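Local coordinates for protein N-hydroxyarylamine O-acetyltransferase (Bacillus cereus, PDB 4DMO) that acetylates arylamines, and probably N-hydroxyarylamines, as an active arylamine N-acetyltransferase with a non-canonical catalytic triad, at residues I53-L63 against E73-D84. Sequence-based numbering, arbitrary orientation.
Sequences ISKENLKEKIL and ELNPTMYYFLKD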
ATOM      1  N   ILE A  53      -8.053  12.140  -5.210  1.00 15.74           N
ATOM      2  CA  ILE A  53      -8.219  10.995  -4.344  1.00 18.45           C
ATOM      3  C   ILE A  53      -9.594  11.093  -3.678  1.00 26.55           C
ATOM      4  O   ILE A  53      -9.836  11.998  -2.878  1.00 32.89           O
ATOM      5  CB  ILE A  53      -7.127  10.947  -3.266  1.00 16.98           C
ATOM      6  CG1 ILE A  53      -5.762  10.893  -3.910  1.00 13.29           C
ATOM      7  CG2 ILE A  53      -7.332   9.761  -2.338  1.00 18.94           C
ATOM      8  CD1 ILE A  53      -5.635   9.853  -4.994  1.00 20.81           C
ATOM      9  N   SER A  54     -10.481  10.161  -4.024  1.00 26.68           N
ATOM     10  CA  SER A  54     -11.824  10.135  -3.487  1.00 24.51           C
ATOM     11  C   SER A  54     -12.296   8.694  -3.514  1.00 19.91           C
ATOM     12  O   SER A  54     -11.705   7.853  -4.156  1.00 20.23           O
ATOM     13  CB  SER A  54     -12.770  11.019  -4.318  1.00 22.54           C
ATOM     14  OG  SER A  54     -13.067  10.458  -5.594  1.00 24.84           O
ATOM     15  N   LYS A  55     -13.357   8.419  -2.781  1.00 20.20           N
ATOM     16  CA  LYS A  55     -13.934   7.099  -2.734  1.00 19.27           C
ATOM     17  C   LYS A  55     -14.400   6.649  -4.117  1.00 25.69           C
ATOM     18  O   LYS A  55     -14.184   5.499  -4.520  1.00 24.10           O
ATOM     19  CB  LYS A  55     -15.109   7.099  -1.775  1.00 25.12           C
ATOM     20  CG  LYS A  55     -15.621   5.711  -1.417  1.00 32.42           C
ATOM     21  CD  LYS A  55     -16.679   5.752  -0.315  1.00 21.99           C
ATOM     22  CE  LYS A  55     -17.383   4.415  -0.247  1.00 30.18           C
ATOM     23  NZ  LYS A  55     -18.563   4.412   0.649  1.00 38.22           N
ATOM     24  N   GLU A  56     -15.073   7.546  -4.833  1.00 28.91           N
ATOM     25  CA  GLU A  56     -15.596   7.213  -6.168  1.00 30.98           C
ATOM     26  C   GLU A  56     -14.491   7.014  -7.186  1.00 20.33           C
ATOM     27  O   GLU A  56     -14.499   6.017  -7.887  1.00 22.47           O
ATOM     28  CB  GLU A  56     -16.579   8.270  -6.668  1.00 29.70           C
ATOM     29  CG  GLU A  56     -17.974   8.093  -6.116  1.00 35.77           C
ATOM     30  CD  GLU A  56     -18.768   7.063  -6.914  1.00 46.72           C
ATOM     31  OE1 GLU A  56     -19.374   7.458  -7.940  1.00 58.30           O
ATOM     32  OE2 GLU A  56     -18.785   5.872  -6.533  1.00 44.33           O
ATOM     33  N   ASN A  57     -13.554   7.957  -7.271  1.00 18.01           N
ATOM     34  CA  ASN A  57     -12.442   7.793  -8.192  1.00 22.37           C
ATOM     35  C   ASN A  57     -11.674   6.486  -7.885  1.00 21.96           C
ATOM     36  O   ASN A  57     -11.241   5.759  -8.777  1.00 19.36           O
ATOM     37  CB  ASN A  57     -11.522   9.015  -8.134  1.00 20.64           C
ATOM     38  CG  ASN A  57     -12.148  10.236  -8.785  1.00 17.49           C
ATOM     39  OD1 ASN A  57     -13.118  10.102  -9.510  1.00 22.01           O
ATOM     40  ND2 ASN A  57     -11.567  11.406  -8.583  1.00 19.54           N
ATOM     41  N   LEU A  58     -11.531   6.161  -6.611  1.00 23.30           N
ATOM     42  CA  LEU A  58     -10.743   4.993  -6.260  1.00 17.08           C
ATOM     43  C   LEU A  58     -11.499   3.680  -6.531  1.00 19.77           C
ATOM     44  O   LEU A  58     -10.902   2.677  -6.974  1.00 18.94           O
ATOM     45  CB  LEU A  58     -10.264   5.103  -4.810  1.00 17.42           C
ATOM     46  CG  LEU A  58      -9.135   6.104  -4.563  1.00 19.47           C
ATOM     47  CD1 LEU A  58      -8.860   6.201  -3.067  1.00 27.88           C
ATOM     48  CD2 LEU A  58      -7.839   5.707  -5.294  1.00 19.18           C
ATOM     49  N   LYS A  59     -12.804   3.670  -6.250  1.00 22.22           N
ATOM     50  CA  LYS A  59     -13.652   2.516  -6.585  1.00 24.59           C
ATOM     51  C   LYS A  59     -13.549   2.190  -8.077  1.00 21.34           C
ATOM     52  O   LYS A  59     -13.446   1.028  -8.451  1.00 23.41           O
ATOM     53  CB  LYS A  59     -15.114   2.795  -6.212  1.00 25.32           C
ATOM     54  CG  LYS A  59     -16.066   1.665  -6.611  1.00 32.74           C
ATOM     55  CD  LYS A  59     -17.464   1.826  -5.977  1.00 38.47           C
ATOM     56  CE  LYS A  59     -18.239   2.967  -6.614  1.00 43.47           C
ATOM     57  NZ  LYS A  59     -19.574   3.197  -5.957  1.00 45.75           N
ATOM     58  N   GLU A  60     -13.564   3.234  -8.903  1.00 20.25           N
ATOM     59  CA  GLU A  60     -13.477   3.138 -10.367  1.00 22.51           C
ATOM     60  C   GLU A  60     -12.103   2.675 -10.841  1.00 21.83           C
ATOM     61  O   GLU A  60     -12.001   1.750 -11.621  1.00 20.19           O
ATOM     62  CB  GLU A  60     -13.783   4.506 -10.988  1.00 24.42           C
ATOM     63  CG  GLU A  60     -13.466   4.631 -12.489  1.00 35.24           C
ATOM     64  CD  GLU A  60     -14.630   4.246 -13.394  1.00 46.69           C
ATOM     65  OE1 GLU A  60     -15.610   3.655 -12.882  1.00 47.48           O
ATOM     66  OE2 GLU A  60     -14.547   4.499 -14.624  1.00 50.47           O
ATOM     67  N   LYS A  61     -11.042   3.324 -10.363  1.00 25.79           N
ATOM     68  CA  LYS A  61      -9.693   2.948 -10.774  1.00 18.85           C
ATOM     69  C   LYS A  61      -9.318   1.550 -10.259  1.00 14.11           C
ATOM     70  O   LYS A  61      -8.934   0.661 -11.036  1.00 16.43           O
ATOM     71  CB  LYS A  61      -8.654   3.997 -10.312  1.00 12.27           C
ATOM     72  CG  LYS A  61      -7.248   3.666 -10.807  1.00 20.03           C
ATOM     73  CD  LYS A  61      -6.120   4.399 -10.090  1.00 17.99           C
ATOM     74  CE  LYS A  61      -4.759   4.030 -10.691  1.00 13.80           C
ATOM     75  NZ  LYS A  61      -3.677   4.070  -9.637  1.00 19.67           N
ATOM     76  N   ILE A  62      -9.466   1.334  -8.958  1.00 14.08           N
ATOM     77  CA  ILE A  62      -8.939   0.136  -8.330  1.00 15.45           C
ATOM     78  C   ILE A  62      -9.895  -1.034  -8.429  1.00 20.47           C
ATOM     79  O   ILE A  62      -9.483  -2.148  -8.729  1.00 18.60           O
ATOM     80  CB  ILE A  62      -8.643   0.350  -6.784  1.00 19.20           C
ATOM     81  CG1 ILE A  62      -7.739   1.548  -6.535  1.00 19.05           C
ATOM     82  CG2 ILE A  62      -7.994  -0.875  -6.172  1.00 14.83           C
ATOM     83  CD1 ILE A  62      -6.321   1.312  -6.886  1.00 24.10           C
ATOM     84  N   LEU A  63     -11.167  -0.800  -8.122  1.00 23.54           N
ATOM     85  CA  LEU A  63     -12.105  -1.916  -7.997  1.00 27.07           C
ATOM     86  C   LEU A  63     -12.774  -2.247  -9.333  1.00 22.20           C
ATOM     87  O   LEU A  63     -12.873  -3.407  -9.716  1.00 30.45           O
ATOM     88  CB  LEU A  63     -13.157  -1.634  -6.918  1.00 27.60           C
ATOM     89  CG  LEU A  63     -12.608  -1.172  -5.575  1.00 23.97           C
ATOM     90  CD1 LEU A  63     -13.732  -0.960  -4.579  1.00 20.67           C
ATOM     91  CD2 LEU A  63     -11.595  -2.167  -5.017  1.00 32.64           C
ATOM     92  N   GLU A  73      -3.271   5.950  -2.663  1.00 12.40           N
ATOM     93  CA  GLU A  73      -4.442   5.355  -3.294  1.00 13.61           C
ATOM     94  C   GLU A  73      -4.846   4.042  -2.594  1.00 16.56           C
ATOM     95  O   GLU A  73      -6.024   3.809  -2.343  1.00 17.34           O
ATOM     96  CB  GLU A  73      -4.195   5.121  -4.796  1.00 17.78           C
ATOM     97  CG  GLU A  73      -3.906   6.384  -5.594  1.00 15.53           C
ATOM     98  CD  GLU A  73      -3.359   6.102  -7.007  1.00 15.73           C
ATOM     99  OE1 GLU A  73      -3.990   6.504  -8.004  1.00 14.97           O
ATOM    100  OE2 GLU A  73      -2.300   5.464  -7.128  1.00 18.04           O
ATOM    101  N   LEU A  74      -3.887   3.171  -2.283  1.00 14.12           N
ATOM    102  CA  LEU A  74      -4.245   1.848  -1.711  1.00 14.62           C
ATOM    103  C   LEU A  74      -4.738   1.993  -0.282  1.00 13.47           C
ATOM    104  O   LEU A  74      -5.716   1.369   0.100  1.00 15.77           O
ATOM    105  CB  LEU A  74      -3.081   0.849  -1.756  1.00  9.03           C
ATOM    106  CG  LEU A  74      -2.504   0.549  -3.154  1.00 14.34           C
ATOM    107  CD1 LEU A  74      -1.406  -0.528  -3.181  1.00 16.52           C
ATOM    108  CD2 LEU A  74      -3.607   0.156  -4.081  1.00 14.67           C
ATOM    109  N   ASN A  75      -4.086   2.824   0.525  1.00 13.63           N
ATOM    110  CA  ASN A  75      -4.517   2.936   1.906  1.00 17.69           C
ATOM    111  C   ASN A  75      -5.858   3.654   2.087  1.00 15.64           C
ATOM    112  O   ASN A  75      -6.693   3.211   2.891  1.00 17.05           O
ATOM    113  CB  ASN A  75      -3.406   3.522   2.783  1.00 13.49           C
ATOM    114  CG  ASN A  75      -2.352   2.513   3.078  1.00 14.36           C
ATOM    115  OD1 ASN A  75      -2.651   1.345   3.267  1.00 13.41           O
ATOM    116  ND2 ASN A  75      -1.096   2.935   3.063  1.00 13.68           N
ATOM    117  N   PRO A  76      -6.105   4.726   1.314  1.00 20.85           N
ATOM    118  CA  PRO A  76      -7.468   5.278   1.377  1.00 17.53           C
ATOM    119  C   PRO A  76      -8.517   4.310   0.835  1.00 18.35           C
ATOM    120  O   PRO A  76      -9.623   4.271   1.365  1.00 18.03           O
ATOM    121  CB  PRO A  76      -7.377   6.524   0.513  1.00 18.10           C
ATOM    122  CG  PRO A  76      -5.924   6.949   0.660  1.00 20.66           C
ATOM    123  CD  PRO A  76      -5.173   5.643   0.646  1.00 15.82           C
ATOM    124  N   THR A  77      -8.177   3.514  -0.169  1.00 14.49           N
ATOM    125  CA  THR A  77      -9.107   2.489  -0.638  1.00 20.25           C
ATOM    126  C   THR A  77      -9.538   1.583   0.510  1.00 19.98           C
ATOM    127  O   THR A  77     -10.710   1.277   0.646  1.00 14.67           O
ATOM    128  CB  THR A  77      -8.492   1.598  -1.753  1.00 16.86           C
ATOM    129  OG1 THR A  77      -8.183   2.401  -2.879  1.00 13.85           O
ATOM    130  CG2 THR A  77      -9.456   0.508  -2.198  1.00 22.78           C
ATOM    131  N   MET A  78      -8.568   1.119   1.303  1.00 20.13           N
ATOM    132  CA  MET A  78      -8.837   0.191   2.395  1.00 16.89           C
ATOM    133  C   MET A  78      -9.596   0.943   3.492  1.00 18.80           C
ATOM    134  O   MET A  78     -10.608   0.489   4.011  1.00 23.72           O
ATOM    135  CB  MET A  78      -7.529  -0.407   2.915  1.00 19.38           C
ATOM    136  CG  MET A  78      -7.653  -1.203   4.219  1.00 23.25           C
ATOM    137  SD  MET A  78      -8.701  -2.677   4.114  1.00 23.72           S
ATOM    138  CE  MET A  78      -7.613  -3.801   3.272  1.00 23.64           C
ATOM    139  N   TYR A  79      -9.122   2.132   3.792  1.00 19.08           N
ATOM    140  CA  TYR A  79      -9.848   3.031   4.665  1.00 21.62           C
ATOM    141  C   TYR A  79     -11.363   3.070   4.349  1.00 25.61           C
ATOM    142  O   TYR A  79     -12.167   2.812   5.237  1.00 27.40           O
ATOM    143  CB  TYR A  79      -9.242   4.423   4.532  1.00 15.00           C
ATOM    144  CG  TYR A  79     -10.062   5.517   5.147  1.00 18.46           C
ATOM    145  CD1 TYR A  79     -10.158   5.631   6.514  1.00 21.90           C
ATOM    146  CD2 TYR A  79     -10.721   6.459   4.351  1.00 20.35           C
ATOM    147  CE1 TYR A  79     -10.893   6.630   7.090  1.00 24.83           C
ATOM    148  CE2 TYR A  79     -11.452   7.469   4.918  1.00 27.72           C
ATOM    149  CZ  TYR A  79     -11.532   7.547   6.297  1.00 24.02           C
ATOM    150  OH  TYR A  79     -12.255   8.529   6.897  1.00 21.57           O
ATOM    151  N   TYR A  80     -11.753   3.385   3.107  1.00 18.12           N
ATOM    152  CA  TYR A  80     -13.184   3.450   2.747  1.00 25.81           C
ATOM    153  C   TYR A  80     -13.893   2.126   2.942  1.00 25.23           C
ATOM    154  O   TYR A  80     -15.002   2.091   3.484  1.00 29.99           O
ATOM    155  CB  TYR A  80     -13.416   3.934   1.304  1.00 16.63           C
ATOM    156  CG  TYR A  80     -12.984   5.367   1.083  1.00 20.13           C
ATOM    157  CD1 TYR A  80     -13.571   6.414   1.770  1.00 20.58           C
ATOM    158  CD2 TYR A  80     -11.949   5.658   0.216  1.00 14.56           C
ATOM    159  CE1 TYR A  80     -13.147   7.695   1.572  1.00 24.42           C
ATOM    160  CE2 TYR A  80     -11.524   6.915   0.017  1.00 20.74           C
ATOM    161  CZ  TYR A  80     -12.116   7.941   0.692  1.00 24.15           C
ATOM    162  OH  TYR A  80     -11.675   9.222   0.477  1.00 29.36           O
ATOM    163  N   PHE A  81     -13.249   1.035   2.559  1.00 24.49           N
ATOM    164  CA  PHE A  81     -13.836  -0.266   2.790  1.00 27.37           C
ATOM    165  C   PHE A  81     -14.072  -0.486   4.274  1.00 31.57           C
ATOM    166  O   PHE A  81     -15.136  -0.989   4.669  1.00 28.41           O
ATOM    167  CB  PHE A  81     -12.934  -1.371   2.307  1.00 24.56           C
ATOM    168  CG  PHE A  81     -13.407  -2.724   2.706  1.00 22.42           C
ATOM    169  CD1 PHE A  81     -14.459  -3.320   2.047  1.00 28.05           C
ATOM    170  CD2 PHE A  81     -12.828  -3.388   3.764  1.00 29.69           C
ATOM    171  CE1 PHE A  81     -14.910  -4.574   2.423  1.00 29.46           C
ATOM    172  CE2 PHE A  81     -13.276  -4.639   4.144  1.00 24.51           C
ATOM    173  CZ  PHE A  81     -14.315  -5.229   3.466  1.00 30.55           C
ATOM    174  N   LEU A  82     -13.078  -0.123   5.087  1.00 30.89           N
ATOM    175  CA  LEU A  82     -13.140  -0.370   6.540  1.00 36.17           C
ATOM    176  C   LEU A  82     -14.223   0.493   7.187  1.00 30.72           C
ATOM    177  O   LEU A  82     -14.942   0.032   8.064  1.00 32.54           O
ATOM    178  CB  LEU A  82     -11.778  -0.119   7.215  1.00 26.68           C
ATOM    179  CG  LEU A  82     -10.697  -1.148   6.862  1.00 24.71           C
ATOM    180  CD1 LEU A  82      -9.361  -0.805   7.495  1.00 23.55           C
ATOM    181  CD2 LEU A  82     -11.112  -2.544   7.287  1.00 25.98           C
ATOM    182  N   LYS A  83     -14.345   1.731   6.719  1.00 27.99           N
ATOM    183  CA  LYS A  83     -15.361   2.669   7.188  1.00 27.51           C
ATOM    184  C   LYS A  83     -16.781   2.161   6.917  1.00 34.39           C
ATOM    185  O   LYS A  83     -17.615   2.162   7.822  1.00 37.17           O
ATOM    186  CB  LYS A  83     -15.139   4.012   6.494  1.00 33.27           C
ATOM    187  CG  LYS A  83     -15.675   5.242   7.189  1.00 26.70           C
ATOM    188  CD  LYS A  83     -14.995   6.444   6.550  1.00 36.51           C
ATOM    189  CE  LYS A  83     -15.742   7.761   6.732  1.00 46.96           C
ATOM    190  NZ  LYS A  83     -15.581   8.634   5.494  1.00 50.57           N
ATOM    191  N   ASP A  84     -17.067   1.753   5.670  1.00 34.84           N
ATOM    192  CA  ASP A  84     -18.379   1.178   5.329  1.00 35.85           C
ATOM    193  C   ASP A  84     -18.667  -0.106   6.097  1.00 33.73           C
ATOM    194  O   ASP A  84     -19.822  -0.457   6.322  1.00 40.14           O
ATOM    195  CB  ASP A  84     -18.499   0.880   3.847  1.00 36.75           C
ATOM    196  CG  ASP A  84     -18.625   2.114   3.025  1.00 31.21           C
ATOM    197  OD1 ASP A  84     -18.704   3.211   3.615  1.00 42.83           O
ATOM    198  OD2 ASP A  84     -18.625   1.990   1.785  1.00 30.02           O
TER
HETATM  199  O   HOH W   1     -14.493  10.543  -0.765  1.00 28.45           O
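K55 and D84 form a salt bridge at one end of this helix pair, and K61 and E73 form another at the other end. The short segments of helices 55-63 and 73-84 cross at -109°, with their axes 10.0 Å apart. K55 NZ donates to the syn lone pair of D84 OD2 at 2.7 Å. D84 OD2 also takes part in a hydrogen bond with T4 OG1. The lysine gets there with CG anti to its backbone N (chi1 -168°) and the rest of the chain extended. On the way, CB lies over the centre of one Y80 ring face, 3.7 Å from the centroid, as a CH-pi contact. Y79 CD2 lies above the opposite face, offset toward the rim. Y80 OH is hydrogen-bonded to E195 OE1, its strongest polar partner. A water accepts from K55 N and donates a weak bond to Y80 OH.

K61 NZ meets E73 OE1 at 2.9 Å, from above the carboxylate plane, and OE2 only weakly. K61 NZ also donates to G68 O, and N44 ND2 to E73 OE1.

Between the bridges, L58 is a knob in a hole formed by E73, P76, T77 and Y80. Its CD2 lies 3.7 Å from E73 CB, and its CD1 is at the edge of the Y80 ring. The T77 hydroxyl faces L58 and I62 but is satisfied within its own helix. OG1 donates to E73 O at 2.6 Å, while T77 N reaches the same oxygen from the other face of its plane. S54 is the N-cap of helix 55-63, its OG accepting from N57 N at 3.1 Å.

An apolar centre around L58 thus lies between two charged pairs, and the further partners of D84, K61 and E73 tie this crossing to neighbouring parts of the fold.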